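Local structure of bacteriophage virulence determinant (Salmonella enterica subsp. enterica serovar Typhimurium str. 14028S, 6GGR) at residues B[73-81]-B[160-168]; B[88-99]-B[167-175]. The protein is probably a zinc-dependent protease of the PipA family, a phage-encoded Salmonella virulence factor thought to cleave NF-kappaB proteins of the infected host. All coordinates share one frame; numbering follows the deposited sequence.

Interaction 1: B[73-81]-B[160-168]. Unlike the reference sequence in segment 160-168: Q167 (reference Glu).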
# COMPACT_ATOMS: atom_id res chain seq x y z
N VAL B 73 -3.01 21.40 -0.30
CA VAL B 73 -3.57 20.60 -1.38
C VAL B 73 -4.85 19.91 -0.92
O VAL B 73 -5.86 19.89 -1.63
CB VAL B 73 -2.54 19.59 -1.90
CG1 VAL B 73 -3.16 18.62 -2.92
CG2 VAL B 73 -1.36 20.32 -2.51
N LEU B 74 -4.82 19.32 0.28
CA LEU B 74 -6.00 18.64 0.80
C LEU B 74 -7.18 19.60 0.90
O LEU B 74 -8.32 19.23 0.59
CB LEU B 74 -5.70 18.02 2.16
CG LEU B 74 -6.87 17.33 2.87
CD1 LEU B 74 -7.49 16.25 1.99
CD2 LEU B 74 -6.43 16.74 4.19
N SER B 75 -6.93 20.84 1.32
CA SER B 75 -8.01 21.81 1.47
C SER B 75 -8.65 22.14 0.12
O SER B 75 -9.88 22.22 0.02
CB SER B 75 -7.48 23.08 2.13
OG SER B 75 -8.50 24.05 2.26
N ARG B 76 -7.84 22.33 -0.92
CA ARG B 76 -8.39 22.59 -2.25
C ARG B 76 -9.28 21.44 -2.70
O ARG B 76 -10.41 21.66 -3.16
CB ARG B 76 -7.26 22.80 -3.26
CG ARG B 76 -6.31 23.94 -2.95
CD ARG B 76 -5.34 24.17 -4.10
NE ARG B 76 -4.54 22.98 -4.40
CZ ARG B 76 -4.86 22.04 -5.29
NH1 ARG B 76 -5.99 22.13 -5.98
NH2 ARG B 76 -4.06 21.00 -5.48
N ILE B 77 -8.79 20.21 -2.57
CA ILE B 77 -9.52 19.04 -3.05
C ILE B 77 -10.82 18.86 -2.28
O ILE B 77 -11.87 18.58 -2.86
CB ILE B 77 -8.62 17.80 -2.98
CG1 ILE B 77 -7.51 17.91 -4.04
CG2 ILE B 77 -9.43 16.51 -3.16
CD1 ILE B 77 -6.40 16.90 -3.89
N LEU B 78 -10.76 19.02 -0.95
CA LEU B 78 -11.98 18.96 -0.15
C LEU B 78 -12.98 20.01 -0.61
O LEU B 78 -14.18 19.73 -0.76
CB LEU B 78 -11.64 19.16 1.33
CG LEU B 78 -10.90 18.03 2.03
CD1 LEU B 78 -10.38 18.51 3.38
CD2 LEU B 78 -11.80 16.82 2.21
N GLU B 79 -12.51 21.24 -0.83
CA GLU B 79 -13.38 22.31 -1.28
C GLU B 79 -14.03 21.98 -2.62
O GLU B 79 -15.25 22.13 -2.78
CB GLU B 79 -12.58 23.61 -1.36
CG GLU B 79 -13.32 24.80 -1.95
CD GLU B 79 -12.53 26.09 -1.83
OE1 GLU B 79 -11.29 26.01 -1.69
OE2 GLU B 79 -13.15 27.17 -1.86
N ASP B 80 -13.23 21.52 -3.58
CA ASP B 80 -13.78 21.18 -4.89
C ASP B 80 -14.77 20.02 -4.80
O ASP B 80 -15.82 20.05 -5.44
CB ASP B 80 -12.65 20.82 -5.86
CG ASP B 80 -11.86 22.03 -6.31
OD1 ASP B 80 -12.40 23.15 -6.27
OD2 ASP B 80 -10.69 21.85 -6.72
N ALA B 81 -14.44 19.00 -4.01
CA ALA B 81 -15.31 17.83 -3.91
C ALA B 81 -16.65 18.20 -3.29
O ALA B 81 -17.70 17.70 -3.72
CB ALA B 81 -14.63 16.74 -3.09
N THR B 160 -3.18 12.69 -7.70
CA THR B 160 -3.37 13.24 -6.36
C THR B 160 -4.85 13.24 -5.97
O THR B 160 -5.21 12.83 -4.86
CB THR B 160 -2.80 14.66 -6.29
OG1 THR B 160 -1.42 14.63 -6.66
CG2 THR B 160 -2.93 15.24 -4.89
N THR B 161 -5.71 13.68 -6.87
CA THR B 161 -7.13 13.78 -6.55
C THR B 161 -7.69 12.42 -6.13
O THR B 161 -8.27 12.29 -5.05
CB THR B 161 -7.91 14.34 -7.74
OG1 THR B 161 -7.33 15.59 -8.13
CG2 THR B 161 -9.38 14.56 -7.37
N ARG B 162 -7.51 11.40 -6.97
CA ARG B 162 -8.02 10.07 -6.64
C ARG B 162 -7.43 9.56 -5.33
O ARG B 162 -8.15 9.04 -4.48
CB ARG B 162 -7.73 9.09 -7.78
CG ARG B 162 -8.32 7.70 -7.53
CD ARG B 162 -8.23 6.78 -8.75
NE ARG B 162 -9.16 7.15 -9.81
CZ ARG B 162 -10.44 6.77 -9.86
NH1 ARG B 162 -10.96 6.01 -8.91
NH2 ARG B 162 -11.21 7.14 -10.87
N SER B 163 -6.11 9.70 -5.16
CA SER B 163 -5.48 9.18 -3.95
C SER B 163 -5.99 9.90 -2.71
O SER B 163 -6.29 9.26 -1.69
CB SER B 163 -3.96 9.31 -4.06
OG SER B 163 -3.47 8.69 -5.23
N PHE B 164 -6.10 11.23 -2.78
CA PHE B 164 -6.59 11.99 -1.64
C PHE B 164 -8.03 11.62 -1.31
O PHE B 164 -8.38 11.38 -0.14
CB PHE B 164 -6.48 13.49 -1.93
CG PHE B 164 -5.14 14.08 -1.58
CD1 PHE B 164 -3.96 13.50 -2.03
CD2 PHE B 164 -5.06 15.23 -0.81
CE1 PHE B 164 -2.74 14.05 -1.70
CE2 PHE B 164 -3.84 15.78 -0.48
CZ PHE B 164 -2.68 15.19 -0.93
N ILE B 165 -8.89 11.56 -2.33
CA ILE B 165 -10.30 11.24 -2.09
C ILE B 165 -10.45 9.82 -1.57
O ILE B 165 -11.26 9.55 -0.68
CB ILE B 165 -11.11 11.46 -3.38
CG1 ILE B 165 -11.11 12.94 -3.78
CG2 ILE B 165 -12.54 10.93 -3.23
CD1 ILE B 165 -11.70 13.88 -2.73
N HIS B 166 -9.67 8.89 -2.12
CA HIS B 166 -9.73 7.50 -1.65
C HIS B 166 -9.43 7.42 -0.16
O HIS B 166 -10.16 6.76 0.59
CB HIS B 166 -8.75 6.64 -2.45
CG HIS B 166 -8.83 5.18 -2.12
ND1 HIS B 166 -9.42 4.27 -2.96
CD2 HIS B 166 -8.39 4.49 -1.04
CE1 HIS B 166 -9.35 3.06 -2.41
NE2 HIS B 166 -8.73 3.17 -1.25
N GLN B 167 -8.36 8.07 0.29
CA GLN B 167 -8.01 8.01 1.71
C GLN B 167 -9.04 8.74 2.56
O GLN B 167 -9.38 8.29 3.66
CB GLN B 167 -6.62 8.60 1.94
CG GLN B 167 -5.50 7.88 1.21
CD GLN B 167 -5.46 6.40 1.51
OE1 GLN B 167 -5.89 5.95 2.57
NE2 GLN B 167 -4.94 5.62 0.57
N VAL B 168 -9.54 9.88 2.07
CA VAL B 168 -10.56 10.62 2.82
C VAL B 168 -11.84 9.80 2.93
O VAL B 168 -12.49 9.77 3.97
CB VAL B 168 -10.81 11.99 2.17
CG1 VAL B 168 -12.05 12.67 2.76
CG2 VAL B 168 -9.59 12.89 2.35
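The ring of F164 is the flat group of this interface. L74 sets its CA at the ring's edge, in the plane of the ring, and brings CD1 to within 3.8 Å of F164 CD2. The side chains of V73 and I77 each cross that of F164 at about a right angle: V73 CG1 stands 3.8 Å from F164 CE2, and I77 CD1 lies 3.8 Å from F164 CD2. CG1 of V73, anti to the backbone N (chi1 173°), also meets CG2 of T160 tip to tip. The two helices pass steeply, at 80°, and I77 is the knob in a hole formed by T160, T161, F164 and I165. Its two branches part there, CD1 going to T160 and the ring, and CG2 to I165 CD1 at 3.5 Å. Helix 160-173 is probably the active-site helix of a zincin-like metalloprotease and carries H166, a zinc ligand in another structure of this protein, with no metal bound here, which takes no part in this packing; R162, turned away from helix 64-84, makes a cation-pi contact with Y149. Toward the end of the interface the CD1 atom of I165 also reaches A81 CB at 4.1 Å. V168 straddles two leucines, with its CG2 4.0 Å from L74 CD1 and its CG1 4.2 Å from L78 CD2, while L135 of strand 132-135 packs against both L74 and F164.

Interaction 2: B[88-99]-B[167-175]. Unlike the reference sequence in segment 167-175: Q167 (reference Glu).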
# COMPACT_ATOMS: atom_id res chain seq x y z
N PHE B 88 -20.19 13.18 -2.31
CA PHE B 88 -19.20 13.52 -1.29
C PHE B 88 -19.82 14.37 -0.19
O PHE B 88 -19.44 14.23 0.99
CB PHE B 88 -18.02 14.26 -1.92
CG PHE B 88 -17.00 14.71 -0.93
CD1 PHE B 88 -15.96 13.88 -0.55
CD2 PHE B 88 -17.08 15.97 -0.37
CE1 PHE B 88 -15.02 14.30 0.37
CE2 PHE B 88 -16.15 16.40 0.55
CZ PHE B 88 -15.11 15.56 0.92
N ARG B 89 -20.75 15.26 -0.54
CA ARG B 89 -21.43 16.04 0.49
C ARG B 89 -22.14 15.13 1.49
O ARG B 89 -22.22 15.46 2.67
CB ARG B 89 -22.43 17.01 -0.16
CG ARG B 89 -21.77 18.19 -0.88
CD ARG B 89 -22.75 19.33 -1.18
NE ARG B 89 -23.74 18.99 -2.21
CZ ARG B 89 -23.53 19.10 -3.52
NH1 ARG B 89 -22.35 19.52 -3.98
NH2 ARG B 89 -24.49 18.77 -4.37
N ARG B 90 -22.66 13.99 1.03
CA ARG B 90 -23.33 13.06 1.93
C ARG B 90 -22.35 12.45 2.93
O ARG B 90 -22.60 12.44 4.14
CB ARG B 90 -24.03 11.96 1.13
CG ARG B 90 -25.19 12.44 0.28
CD ARG B 90 -26.09 11.30 -0.17
NE ARG B 90 -25.47 10.45 -1.19
CZ ARG B 90 -24.85 9.30 -0.96
NH1 ARG B 90 -24.75 8.82 0.28
NH2 ARG B 90 -24.32 8.61 -1.96
N LEU B 91 -21.24 11.91 2.43
CA LEU B 91 -20.24 11.33 3.32
C LEU B 91 -19.72 12.37 4.30
O LEU B 91 -19.67 12.14 5.51
CB LEU B 91 -19.11 10.72 2.50
CG LEU B 91 -19.56 9.72 1.43
CD1 LEU B 91 -18.36 9.15 0.70
CD2 LEU B 91 -20.40 8.60 2.03
N MET B 92 -19.35 13.55 3.79
CA MET B 92 -18.80 14.60 4.65
C MET B 92 -19.82 15.07 5.67
O MET B 92 -19.52 15.19 6.86
CB MET B 92 -18.32 15.77 3.79
CG MET B 92 -17.70 16.90 4.59
SD MET B 92 -16.16 16.39 5.38
CE MET B 92 -16.04 17.62 6.68
N ASN B 93 -21.04 15.37 5.21
CA ASN B 93 -22.08 15.85 6.12
C ASN B 93 -22.32 14.85 7.25
O ASN B 93 -22.29 15.21 8.43
CB ASN B 93 -23.38 16.10 5.36
CG ASN B 93 -23.36 17.39 4.55
OD1 ASN B 93 -22.55 18.28 4.81
ND2 ASN B 93 -24.27 17.50 3.59
N TYR B 94 -22.57 13.59 6.89
CA TYR B 94 -22.76 12.56 7.91
C TYR B 94 -21.58 12.54 8.88
O TYR B 94 -21.76 12.63 10.10
CB TYR B 94 -22.93 11.20 7.23
CG TYR B 94 -23.36 10.05 8.13
CD1 TYR B 94 -23.29 10.11 9.51
CD2 TYR B 94 -23.82 8.88 7.57
CE1 TYR B 94 -23.68 9.03 10.29
CE2 TYR B 94 -24.20 7.83 8.33
CZ TYR B 94 -24.14 7.90 9.68
OH TYR B 94 -24.53 6.82 10.44
N ALA B 95 -20.36 12.44 8.35
CA ALA B 95 -19.19 12.39 9.22
C ALA B 95 -19.11 13.62 10.13
O ALA B 95 -18.68 13.51 11.28
CB ALA B 95 -17.93 12.27 8.37
N TYR B 96 -19.50 14.79 9.62
CA TYR B 96 -19.48 15.98 10.46
C TYR B 96 -20.40 15.82 11.66
O TYR B 96 -20.03 16.17 12.79
CB TYR B 96 -19.87 17.22 9.65
CG TYR B 96 -19.75 18.50 10.45
CD1 TYR B 96 -18.55 19.18 10.53
CD2 TYR B 96 -20.84 19.02 11.15
CE1 TYR B 96 -18.43 20.35 11.27
CE2 TYR B 96 -20.73 20.19 11.88
CZ TYR B 96 -19.53 20.85 11.94
OH TYR B 96 -19.42 22.01 12.67
N ASP B 97 -21.61 15.29 11.45
CA ASP B 97 -22.57 15.17 12.53
C ASP B 97 -22.09 14.18 13.60
O ASP B 97 -22.35 14.38 14.79
CB ASP B 97 -23.93 14.72 11.99
CG ASP B 97 -24.56 15.75 11.07
OD1 ASP B 97 -24.33 16.96 11.27
OD2 ASP B 97 -25.29 15.36 10.14
N GLN B 98 -21.39 13.12 13.19
CA GLN B 98 -21.00 12.09 14.14
C GLN B 98 -19.76 12.48 14.93
O GLN B 98 -19.73 12.29 16.15
CB GLN B 98 -20.74 10.77 13.41
CG GLN B 98 -21.91 10.26 12.60
CD GLN B 98 -23.21 10.27 13.37
OE1 GLN B 98 -24.03 11.18 13.21
NE2 GLN B 98 -23.41 9.26 14.21
N GLU B 99 -18.74 13.02 14.27
CA GLU B 99 -17.43 13.15 14.89
C GLU B 99 -16.77 14.49 14.58
O GLU B 99 -16.31 15.19 15.49
CB GLU B 99 -16.51 12.02 14.44
CG GLU B 99 -17.15 10.63 14.53
CD GLU B 99 -16.20 9.53 14.10
OE1 GLU B 99 -15.68 9.60 12.96
OE2 GLU B 99 -15.97 8.60 14.89
N GLN B 167 -8.36 8.07 0.29
CA GLN B 167 -8.01 8.01 1.71
C GLN B 167 -9.04 8.74 2.56
O GLN B 167 -9.38 8.29 3.66
CB GLN B 167 -6.62 8.60 1.94
CG GLN B 167 -5.50 7.88 1.21
CD GLN B 167 -5.46 6.40 1.51
OE1 GLN B 167 -5.89 5.95 2.57
NE2 GLN B 167 -4.94 5.62 0.57
N VAL B 168 -9.54 9.88 2.07
CA VAL B 168 -10.56 10.62 2.82
C VAL B 168 -11.84 9.80 2.93
O VAL B 168 -12.49 9.77 3.97
CB VAL B 168 -10.81 11.99 2.17
CG1 VAL B 168 -12.05 12.67 2.76
CG2 VAL B 168 -9.59 12.89 2.35
N VAL B 169 -12.21 9.11 1.85
CA VAL B 169 -13.42 8.29 1.89
C VAL B 169 -13.30 7.23 2.99
O VAL B 169 -14.28 6.93 3.69
CB VAL B 169 -13.70 7.66 0.52
CG1 VAL B 169 -14.69 6.50 0.63
CG2 VAL B 169 -14.24 8.72 -0.44
N HIS B 170 -12.11 6.65 3.15
CA HIS B 170 -11.88 5.73 4.25
C HIS B 170 -12.23 6.38 5.58
O HIS B 170 -12.91 5.80 6.42
CB HIS B 170 -10.43 5.26 4.26
CG HIS B 170 -10.15 4.08 3.38
ND1 HIS B 170 -10.72 2.84 3.59
CD2 HIS B 170 -9.34 3.94 2.30
CE1 HIS B 170 -10.28 1.99 2.68
NE2 HIS B 170 -9.44 2.63 1.88
N ALA B 171 -11.77 7.62 5.77
CA ALA B 171 -11.91 8.30 7.05
C ALA B 171 -13.33 8.78 7.32
O ALA B 171 -13.71 8.92 8.49
CB ALA B 171 -10.94 9.48 7.12
N LEU B 172 -14.12 9.03 6.28
CA LEU B 172 -15.49 9.50 6.47
C LEU B 172 -16.50 8.36 6.58
O LEU B 172 -17.59 8.58 7.12
CB LEU B 172 -15.90 10.42 5.32
CG LEU B 172 -15.00 11.64 5.09
CD1 LEU B 172 -15.38 12.33 3.79
CD2 LEU B 172 -15.10 12.61 6.27
N THR B 173 -16.16 7.16 6.11
CA THR B 173 -17.06 6.02 6.16
C THR B 173 -16.59 4.91 7.09
O THR B 173 -17.39 4.04 7.43
CB THR B 173 -17.26 5.42 4.76
OG1 THR B 173 -16.02 4.90 4.28
CG2 THR B 173 -17.77 6.47 3.80
N HIS B 174 -15.32 4.92 7.50
CA HIS B 174 -14.73 3.87 8.33
C HIS B 174 -14.84 2.49 7.68
O HIS B 174 -14.82 1.48 8.38
CB HIS B 174 -15.38 3.83 9.73
CG HIS B 174 -15.23 5.11 10.49
ND1 HIS B 174 -14.00 5.63 10.84
CD2 HIS B 174 -16.15 5.98 10.97
CE1 HIS B 174 -14.17 6.76 11.50
NE2 HIS B 174 -15.47 6.99 11.60
N LEU B 175 -14.94 2.44 6.36
CA LEU B 175 -15.06 1.19 5.63
C LEU B 175 -13.72 0.80 5.02
O LEU B 175 -12.85 1.64 4.77
CB LEU B 175 -16.12 1.30 4.54
CG LEU B 175 -17.52 1.72 4.99
CD1 LEU B 175 -18.49 1.69 3.82
CD2 LEU B 175 -18.04 0.84 6.13
O HOH W 1 -19.91 9.19 5.87
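L172 drives its side chain into helix 86-100 from the C-terminal end of the helix that holds the two histidines, H166 and H170, of an HExxH zinc motif, whose glutamate is Q167 in this chain. Its CB lies near A95 CB and the carbonyl oxygen of L91. CG stands anti to the carbonyl carbon (chi1 -57°), and beyond it the two methyls divide: CD2 presses on A95 CB at 3.5 Å and lies 4.0 Å from M92 SD, whereas CD1 reaches F88 CE1 at 4.0 Å. The leucine is thus a knob in a hole of F88, L91, M92 and A95. The small alanine lets the backbones come close, and L49 of helix 45-49 also packs on L172. F88 crosses V168 at about a right angle, with V168 CG1 at the edge of the phenyl ring.

Beside the apolar packing, a water donates to both L172 O, at 2.7 Å, and L91 O, at 3.0 Å, tying the two backbones together. T173 follows with CG2 3.8 Å from L91 CD2. Its hydroxyl turns back to V169 O, which T173 N grips from the opposite face. Where the helix ends, H170 ND1 donates to L175 O at 2.7 Å; this helps set the rotation of the imidazole, and in the zinc-free chain NE2 is hydrogen-bonded to D177, another zinc ligand.

H174 leaves the helix with positive phi and meets E99 coming from the opposite direction. Its NE2 donates to E99 OE1 over 3.0 Å, with an N-H...O angle of 149°; OE1 lies in the imidazole plane, yet the donor stands above the carboxylate, whose plane is 88° from that of the ring.

Both contacts are built on helix 160-173, and share Q167 and V168. Interaction 1 packs its first half against helix 64-84, and interaction 2 its C-terminal half and the turn that follows against helix 86-100, the next helix in the chain; the segments therefore alternate along the sequence. The centres lie 13 Å apart, and the two contacts touch through F88, whose ring packs on L78, with CD2 close to the backbone of A81. Two consecutive helices thus hold successive turns of the zinc-motif helix. H166 and H170 take no part in packing across either contact; both are hydrogen-bonded to D177, H166 weakly, so the metal ligands lie on a different side from the residues that pack on the two helices.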